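Local coordinates for protein lactaldehyde dehydrogenase (Methanocaldococcus jannaschii, PDB 3PQA) that oxidises lactaldehyde to lactate with NAD as the preferred electron acceptor, a step in the biosynthesis of coenzyme F420, at residues Val209-Thr220 / Lys232-Leu242. Sequence-based numbering, arbitrary orientation. Where two conformers were deposited one is given.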
loop_
_atom_site.group_PDB
_atom_site.type_symbol
_atom_site.label_atom_id
_atom_site.label_comp_id
_atom_site.label_asym_id
_atom_site.label_seq_id
_atom_site.Cartn_x
_atom_site.Cartn_y
_atom_site.Cartn_z
ATOM N N VAL B 209 -10.816 8.655 30.948
ATOM C CA VAL B 209 -9.982 9.679 30.309
ATOM C C VAL B 209 -8.732 9.992 31.116
ATOM O O VAL B 209 -7.636 10.077 30.556
ATOM C CB VAL B 209 -10.790 10.977 30.049
ATOM C CG1 VAL B 209 -9.898 12.111 29.576
ATOM C CG2 VAL B 209 -11.889 10.724 29.028
ATOM N N VAL B 210 -8.891 10.152 32.432
ATOM C CA VAL B 210 -7.787 10.582 33.305
ATOM C C VAL B 210 -6.884 9.453 33.823
ATOM O O VAL B 210 -5.714 9.696 34.134
ATOM C CB VAL B 210 -8.277 11.457 34.512
ATOM C CG1 VAL B 210 -9.044 12.685 34.018
ATOM C CG2 VAL B 210 -9.109 10.638 35.521
ATOM N N ASN B 211 -7.416 8.232 33.916
ATOM C CA ASN B 211 -6.660 7.109 34.497
ATOM C C ASN B 211 -5.375 6.802 33.730
ATOM O O ASN B 211 -5.415 6.545 32.528
ATOM C CB ASN B 211 -7.525 5.853 34.560
ATOM C CG ASN B 211 -6.958 4.808 35.492
ATOM O OD1 ASN B 211 -5.879 4.254 35.252
ATOM N ND2 ASN B 211 -7.691 4.522 36.568
ATOM N N GLU B 212 -4.247 6.787 34.435
ATOM C CA GLU B 212 -2.940 6.641 33.786
ATOM C C GLU B 212 -2.670 5.241 33.226
ATOM O O GLU B 212 -1.705 5.051 32.482
ATOM C CB GLU B 212 -1.813 7.098 34.729
ATOM C CG GLU B 212 -1.973 8.553 35.180
ATOM C CD GLU B 212 -0.656 9.308 35.365
ATOM O OE1 GLU B 212 -0.720 10.489 35.784
ATOM O OE2 GLU B 212 0.436 8.743 35.100
ATOM N N LYS B 213 -3.505 4.268 33.601
ATOM C CA LYS B 213 -3.400 2.904 33.067
ATOM C C LYS B 213 -4.045 2.767 31.682
ATOM O O LYS B 213 -3.733 1.840 30.928
ATOM C CB LYS B 213 -4.009 1.885 34.033
ATOM C CG LYS B 213 -3.214 1.711 35.329
ATOM C CD LYS B 213 -3.942 0.788 36.298
ATOM C CE LYS B 213 -3.321 0.844 37.701
ATOM N NZ LYS B 213 -1.995 0.201 37.748
ATOM N N VAL B 214 -4.948 3.682 31.350
ATOM C CA VAL B 214 -5.591 3.650 30.035
ATOM C C VAL B 214 -4.581 4.181 29.018
ATOM O O VAL B 214 -3.946 5.206 29.260
ATOM C CB VAL B 214 -6.907 4.471 30.052
ATOM C CG1 VAL B 214 -7.501 4.608 28.640
ATOM C CG2 VAL B 214 -7.929 3.805 31.010
ATOM N N ASN B 215 -4.413 3.476 27.895
ATOM C CA ASN B 215 -3.370 3.823 26.926
ATOM C C ASN B 215 -3.841 4.704 25.773
ATOM O O ASN B 215 -3.042 5.403 25.123
ATOM C CB ASN B 215 -2.727 2.545 26.382
ATOM C CG ASN B 215 -2.006 1.760 27.476
ATOM O OD1 ASN B 215 -2.465 0.705 27.910
ATOM N ND2 ASN B 215 -0.890 2.305 27.951
ATOM N N MET B 216 -5.140 4.654 25.518
ATOM C CA MET B 216 -5.736 5.360 24.388
ATOM C C MET B 216 -7.181 5.689 24.694
ATOM O O MET B 216 -7.886 4.881 25.307
ATOM C CB MET B 216 -5.635 4.520 23.110
ATOM C CG MET B 216 -6.485 5.036 21.961
ATOM S SD MET B 216 -5.971 4.396 20.382
ATOM C CE MET B 216 -7.165 5.278 19.333
ATOM N N ILE B 217 -7.606 6.877 24.273
ATOM C CA ILE B 217 -9.004 7.292 24.376
ATOM C C ILE B 217 -9.551 7.435 22.971
ATOM O O ILE B 217 -8.933 8.068 22.109
ATOM C CB ILE B 217 -9.176 8.642 25.143
ATOM C CG1 ILE B 217 -8.613 8.548 26.558
ATOM C CG2 ILE B 217 -10.650 9.107 25.148
ATOM C CD1 ILE B 217 -9.206 7.429 27.379
ATOM N N SER B 218 -10.696 6.801 22.742
ATOM C CA SER B 218 -11.447 6.972 21.519
ATOM C C SER B 218 -12.846 7.398 21.922
ATOM O O SER B 218 -13.612 6.600 22.494
ATOM C CB SER B 218 -11.510 5.673 20.739
ATOM O OG SER B 218 -12.182 5.862 19.510
ATOM N N PHE B 219 -13.160 8.650 21.607
ATOM C CA PHE B 219 -14.402 9.298 22.044
ATOM C C PHE B 219 -15.173 9.780 20.835
ATOM O O PHE B 219 -14.586 10.386 19.925
ATOM C CB PHE B 219 -14.086 10.507 22.934
ATOM C CG PHE B 219 -15.279 11.387 23.216
ATOM C CD1 PHE B 219 -16.156 11.072 24.247
ATOM C CD2 PHE B 219 -15.523 12.532 22.452
ATOM C CE1 PHE B 219 -17.263 11.876 24.526
ATOM C CE2 PHE B 219 -16.632 13.347 22.725
ATOM C CZ PHE B 219 -17.505 13.009 23.759
ATOM N N THR B 220 -16.480 9.510 20.827
ATOM C CA THR B 220 -17.402 10.070 19.824
ATOM C C THR B 220 -18.500 10.810 20.594
ATOM O O THR B 220 -19.113 10.236 21.494
ATOM C CB THR B 220 -18.007 8.961 18.915
ATOM O OG1 THR B 220 -16.946 8.266 18.258
ATOM C CG2 THR B 220 -18.929 9.548 17.823
ATOM N N LYS B 232 -7.385 16.918 29.437
ATOM C CA LYS B 232 -7.380 16.056 30.624
ATOM C C LYS B 232 -6.749 14.679 30.415
ATOM O O LYS B 232 -6.408 14.010 31.395
ATOM C CB LYS B 232 -8.806 15.861 31.150
ATOM C CG LYS B 232 -9.395 17.057 31.872
ATOM C CD LYS B 232 -10.866 16.816 32.195
ATOM C CE LYS B 232 -11.062 15.685 33.208
ATOM N NZ LYS B 232 -11.113 16.099 34.650
ATOM N N ALA B 233 -6.610 14.252 29.157
ATOM C CA ALA B 233 -6.160 12.891 28.854
ATOM C C ALA B 233 -4.707 12.616 29.248
ATOM O O ALA B 233 -4.380 11.505 29.676
ATOM C CB ALA B 233 -6.390 12.564 27.368
ATOM N N GLY B 234 -3.843 13.619 29.110
ATOM C CA GLY B 234 -2.425 13.439 29.411
ATOM C C GLY B 234 -1.732 12.607 28.346
ATOM O O GLY B 234 -2.085 12.673 27.161
ATOM N N PHE B 235 -0.763 11.805 28.778
ATOM C CA PHE B 235 0.059 11.010 27.869
ATOM C C PHE B 235 -0.687 9.745 27.399
ATOM O O PHE B 235 -0.432 8.640 27.872
ATOM C CB PHE B 235 1.373 10.645 28.565
ATOM C CG PHE B 235 2.536 10.405 27.631
ATOM C CD1 PHE B 235 2.393 9.636 26.475
ATOM C CD2 PHE B 235 3.794 10.913 27.938
ATOM C CE1 PHE B 235 3.481 9.398 25.635
ATOM C CE2 PHE B 235 4.881 10.681 27.100
ATOM C CZ PHE B 235 4.722 9.921 25.952
ATOM N N LYS B 236 -1.592 9.926 26.448
ATOM C CA LYS B 236 -2.379 8.852 25.870
ATOM C C LYS B 236 -2.481 9.165 24.391
ATOM O O LYS B 236 -2.407 10.339 24.011
ATOM C CB LYS B 236 -3.807 8.871 26.429
ATOM C CG LYS B 236 -3.958 8.483 27.879
ATOM C CD LYS B 236 -5.444 8.392 28.256
ATOM C CE LYS B 236 -5.615 7.952 29.694
ATOM N NZ LYS B 236 -4.998 8.912 30.628
ATOM N N LYS B 237 -2.672 8.131 23.570
ATOM C CA LYS B 237 -3.139 8.306 22.188
ATOM C C LYS B 237 -4.587 8.752 22.254
ATOM O O LYS B 237 -5.337 8.274 23.101
ATOM C CB LYS B 237 -3.040 6.995 21.394
ATOM C CG LYS B 237 -1.702 6.769 20.689
ATOM C CD LYS B 237 -1.738 5.589 19.687
ATOM C CE LYS B 237 -2.002 6.032 18.243
ATOM N NZ LYS B 237 -1.614 4.962 17.243
ATOM N N ILE B 238 -4.974 9.678 21.378
ATOM C CA ILE B 238 -6.318 10.260 21.405
ATOM C C ILE B 238 -6.945 10.244 20.022
ATOM O O ILE B 238 -6.357 10.751 19.068
ATOM C CB ILE B 238 -6.290 11.732 21.899
ATOM C CG1 ILE B 238 -5.675 11.820 23.294
ATOM C CG2 ILE B 238 -7.706 12.333 21.899
ATOM C CD1 ILE B 238 -5.274 13.231 23.697
ATOM N N ALA B 239 -8.137 9.669 19.928
ATOM C CA ALA B 239 -8.970 9.751 18.729
ATOM C C ALA B 239 -10.305 10.382 19.115
ATOM O O ALA B 239 -10.919 9.990 20.106
ATOM C CB ALA B 239 -9.168 8.363 18.113
ATOM N N LEU B 240 -10.735 11.380 18.343
ATOM C CA LEU B 240 -11.964 12.123 18.619
ATOM C C LEU B 240 -12.807 12.221 17.357
ATOM O O LEU B 240 -12.305 12.575 16.275
ATOM C CB LEU B 240 -11.641 13.533 19.132
ATOM C CG LEU B 240 -10.749 13.683 20.372
ATOM C CD1 LEU B 240 -10.453 15.151 20.603
ATOM C CD2 LEU B 240 -11.398 13.041 21.602
ATOM N N GLU B 241 -14.087 11.882 17.502
ATOM C CA GLU B 241 -15.052 12.016 16.408
ATOM C C GLU B 241 -16.159 12.893 16.970
ATOM O O GLU B 241 -16.949 12.454 17.811
ATOM C CB GLU B 241 -15.600 10.653 15.976
ATOM C CG GLU B 241 -14.590 9.749 15.275
ATOM C CD GLU B 241 -14.328 10.121 13.813
ATOM O OE1 GLU B 241 -15.107 10.906 13.216
ATOM O OE2 GLU B 241 -13.349 9.600 13.264
ATOM N N LEU B 242 -16.189 14.146 16.531
ATOM C CA LEU B 242 -17.023 15.134 17.180
ATOM C C LEU B 242 -18.079 15.587 16.174
ATOM O O LEU B 242 -18.428 14.841 15.256
ATOM C CB LEU B 242 -16.161 16.271 17.742
ATOM C CG LEU B 242 -14.902 15.802 18.515
ATOM C CD1 LEU B 242 -13.984 16.949 18.885
ATOM C CD2 LEU B 242 -15.267 14.982 19.747
#
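K236 buries its ammonium among main-chain carbonyls: NZ donates to V209 O at 2.9 Å, to A233 O of its own segment at 2.8 Å, and weakly to N211 O. The V209 bond arrives tilted out of the carbonyl plane, whereas the A233 bond lies in plane. The chain gets there extended as far as CE, passing I217 with K236 CD 3.6 Å from I217 CG1, then bends at the last torsion (chi4 61°) beside V214 CB. V209 O belongs to the last turn of helix 201-210 and A233 O lies near the C-terminal end of helix 223-232, so the lysine, from the approach to strand 237-241, bridges the two. With an alanine at this position the V209 and A233 carbonyls would probably lose their lysine donor, and a gap would open against V214 and I217.

Beyond it, strands 216-220 and 237-241 run parallel, 4° apart, the two strands of a right-handed beta-alpha-beta unit in the Rossmann-like NAD-binding domain. K237 N to N215 O starts the ladder at a long 3.2 Å; A239 N to I217 O, at 2.8 Å, is much straighter (172° at the hydrogen). On the face toward helix 223-232, L242 CD2 lies at the edge of the F219 ring, in its plane, 3.7 Å from F219 CD2, while L240 CD2 touches F219 CB. On the opposite face, T220 OG1 lies 3.6 Å from E241 CB and is hydrogen-bonded to K150 NZ. F219 also packs on V225 of the likely NAD site. The carbonyl cluster thus probably stabilises a buried positive charge at one end of a ladder whose other end carries E241, the likely active-site glutamate.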